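Local coordinates for protein caspase-1 subunit p19/18 (Spodoptera frugiperda, PDB 1M72) that probably acts as an executioner cysteine protease in apoptosis, cutting the viral inhibitor p35 and the nuclear immunophilin FKBP46, at residues L101-T107 against K143-A149. Residues are numbered along the deposited sequence; the frame is centred on the assembly and turned at random.
Sequences LLVAVLT and KLFFIQA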
loop_
_atom_site.group_PDB
_atom_site.type_symbol
_atom_site.label_atom_id
_atom_site.label_comp_id
_atom_site.label_asym_id
_atom_site.label_seq_id
_atom_site.Cartn_x
_atom_site.Cartn_y
_atom_site.Cartn_z
ATOM N N LEU C 101 12.994 11.481 4.471
ATOM C CA LEU C 101 12.156 12.668 4.252
ATOM C C LEU C 101 10.730 12.254 4.584
ATOM O O LEU C 101 10.315 11.129 4.288
ATOM C CB LEU C 101 12.192 13.149 2.806
ATOM C CG LEU C 101 11.158 14.224 2.417
ATOM C CD1 LEU C 101 11.639 15.565 2.906
ATOM C CD2 LEU C 101 10.922 14.238 0.878
ATOM N N LEU C 102 10.022 13.151 5.244
ATOM C CA LEU C 102 8.648 12.945 5.616
ATOM C C LEU C 102 7.862 14.164 5.156
ATOM O O LEU C 102 8.236 15.302 5.460
ATOM C CB LEU C 102 8.523 12.825 7.136
ATOM C CG LEU C 102 7.115 12.404 7.610
ATOM C CD1 LEU C 102 7.219 11.694 8.987
ATOM C CD2 LEU C 102 6.135 13.642 7.672
ATOM N N VAL C 103 6.790 13.932 4.405
ATOM C CA VAL C 103 5.915 15.024 3.984
ATOM C C VAL C 103 4.497 14.648 4.523
ATOM O O VAL C 103 4.077 13.490 4.405
ATOM C CB VAL C 103 5.855 15.134 2.431
ATOM C CG1 VAL C 103 4.886 16.212 2.021
ATOM C CG2 VAL C 103 7.219 15.386 1.849
ATOM N N ALA C 104 3.782 15.597 5.138
ATOM C CA ALA C 104 2.414 15.342 5.610
ATOM C C ALA C 104 1.449 16.408 5.029
ATOM O O ALA C 104 1.801 17.581 4.877
ATOM C CB ALA C 104 2.352 15.358 7.170
ATOM N N VAL C 105 0.238 16.008 4.699
ATOM C CA VAL C 105 -0.715 16.954 4.171
ATOM C C VAL C 105 -2.018 16.728 4.900
ATOM O O VAL C 105 -2.494 15.609 4.977
ATOM C CB VAL C 105 -0.902 16.776 2.639
ATOM C CG1 VAL C 105 -1.922 17.805 2.089
ATOM C CG2 VAL C 105 0.412 16.971 1.937
ATOM N N LEU C 106 -2.571 17.802 5.459
ATOM C CA LEU C 106 -3.824 17.772 6.236
ATOM C C LEU C 106 -4.763 18.745 5.492
ATOM O O LEU C 106 -4.577 19.984 5.555
ATOM C CB LEU C 106 -3.555 18.278 7.656
ATOM C CG LEU C 106 -2.269 17.808 8.357
ATOM C CD1 LEU C 106 -2.127 18.565 9.697
ATOM C CD2 LEU C 106 -2.324 16.328 8.621
ATOM N N THR C 107 -5.767 18.199 4.797
ATOM C CA THR C 107 -6.627 19.055 3.961
ATOM C C THR C 107 -7.905 18.372 3.443
ATOM O O THR C 107 -8.249 17.278 3.886
ATOM C CB THR C 107 -5.774 19.578 2.758
ATOM O OG1 THR C 107 -6.494 20.589 2.057
ATOM C CG2 THR C 107 -5.422 18.441 1.778
ATOM N N LYS C 143 11.342 7.605 1.874
ATOM C CA LYS C 143 10.623 8.854 1.611
ATOM C C LYS C 143 9.166 8.587 2.025
ATOM O O LYS C 143 8.443 7.819 1.387
ATOM C CB LYS C 143 10.776 9.214 0.113
ATOM C CG LYS C 143 12.262 9.410 -0.246
ATOM C CD LYS C 143 12.540 9.353 -1.731
ATOM C CE LYS C 143 12.778 7.918 -2.203
ATOM N NZ LYS C 143 14.203 7.483 -1.968
ATOM N N LEU C 144 8.769 9.224 3.122
ATOM C CA LEU C 144 7.451 9.059 3.730
ATOM C C LEU C 144 6.400 10.148 3.453
ATOM O O LEU C 144 6.661 11.358 3.540
ATOM C CB LEU C 144 7.626 8.882 5.249
ATOM C CG LEU C 144 8.893 8.103 5.655
ATOM C CD1 LEU C 144 9.074 8.113 7.168
ATOM C CD2 LEU C 144 8.815 6.664 5.166
ATOM N N PHE C 145 5.186 9.692 3.161
ATOM C CA PHE C 145 4.106 10.609 2.864
ATOM C C PHE C 145 2.861 10.253 3.650
ATOM O O PHE C 145 2.396 9.115 3.601
ATOM C CB PHE C 145 3.820 10.611 1.355
ATOM C CG PHE C 145 4.994 11.083 0.547
ATOM C CD1 PHE C 145 6.058 10.218 0.269
ATOM C CD2 PHE C 145 5.108 12.424 0.178
ATOM C CE1 PHE C 145 7.224 10.666 -0.342
ATOM C CE2 PHE C 145 6.265 12.894 -0.436
ATOM C CZ PHE C 145 7.332 12.021 -0.695
ATOM N N PHE C 146 2.321 11.233 4.377
ATOM C CA PHE C 146 1.121 10.997 5.145
ATOM C C PHE C 146 0.047 11.953 4.704
ATOM O O PHE C 146 0.246 13.171 4.689
ATOM C CB PHE C 146 1.404 11.140 6.631
ATOM C CG PHE C 146 2.329 10.104 7.142
ATOM C CD1 PHE C 146 3.720 10.288 7.059
ATOM C CD2 PHE C 146 1.830 8.924 7.670
ATOM C CE1 PHE C 146 4.595 9.299 7.502
ATOM C CE2 PHE C 146 2.697 7.907 8.122
ATOM C CZ PHE C 146 4.095 8.100 8.036
ATOM N N ILE C 147 -1.104 11.397 4.349
ATOM C CA ILE C 147 -2.172 12.240 3.866
ATOM C C ILE C 147 -3.474 12.121 4.607
ATOM O O ILE C 147 -4.114 11.046 4.628
ATOM C CB ILE C 147 -2.419 11.961 2.367
ATOM C CG1 ILE C 147 -1.125 12.233 1.589
ATOM C CG2 ILE C 147 -3.566 12.838 1.837
ATOM C CD1 ILE C 147 -1.081 11.518 0.361
ATOM N N GLN C 148 -3.861 13.211 5.261
ATOM C CA GLN C 148 -5.164 13.247 5.949
ATOM C C GLN C 148 -6.053 14.096 5.022
ATOM O O GLN C 148 -5.858 15.293 4.917
ATOM C CB GLN C 148 -5.050 13.894 7.318
ATOM C CG GLN C 148 -6.414 14.197 8.029
ATOM C CD GLN C 148 -7.349 13.007 8.039
ATOM O OE1 GLN C 148 -6.969 11.879 8.388
ATOM N NE2 GLN C 148 -8.585 13.247 7.658
ATOM N N ALA C 149 -6.986 13.439 4.338
ATOM C CA ALA C 149 -7.916 14.069 3.389
ATOM C C ALA C 149 -8.856 12.988 2.849
ATOM O O ALA C 149 -8.511 11.791 2.878
ATOM C CB ALA C 149 -7.155 14.730 2.225
#
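Phe145 brings ring atom CE2 to within 3.5 Å of CG2 of Val103, on one face of two neighbouring parallel strands at the centre of the caspase domain's six-stranded sheet. The parallel assignment rests on the short-segment axes, 12° apart and 4.6 Å at closest approach, and on a register that runs unbroken from Leu101–Lys143 to Leu106–Gln148. Six backbone hydrogen bonds follow the ladder expected of such a pair: Leu144 N and Val103 N bond to Leu101 O and Leu144 O, each at 2.7 Å, and the alternation continues to Gln148 N on Val105 O at 2.8 Å. Longer CA-H...O contacts lie between these bonds, as from Ala104 CA to Phe146 O at 3.2 Å. On the other face, Leu102 CD1 meets Phe146 CE1 at 3.9 Å, and helix 203-215 covers this side through Phe204 and Leu208, which touch Phe146. Strands 31-39 and 182-186 flank the pair, and all fourteen residues are buried. Both strands end beside the probable catalytic dyad: His108 follows Thr107, and Cys150 follows Ala149. Gln148 NE2 hydrogen-bonds an acidic side chain of the bound peptide inhibitor, placing this end of the sheet at the substrate cleft. The ladder closes there with Thr107 N donating to Gln148 O, 2.9 Å away at an N-H...O angle of 168°.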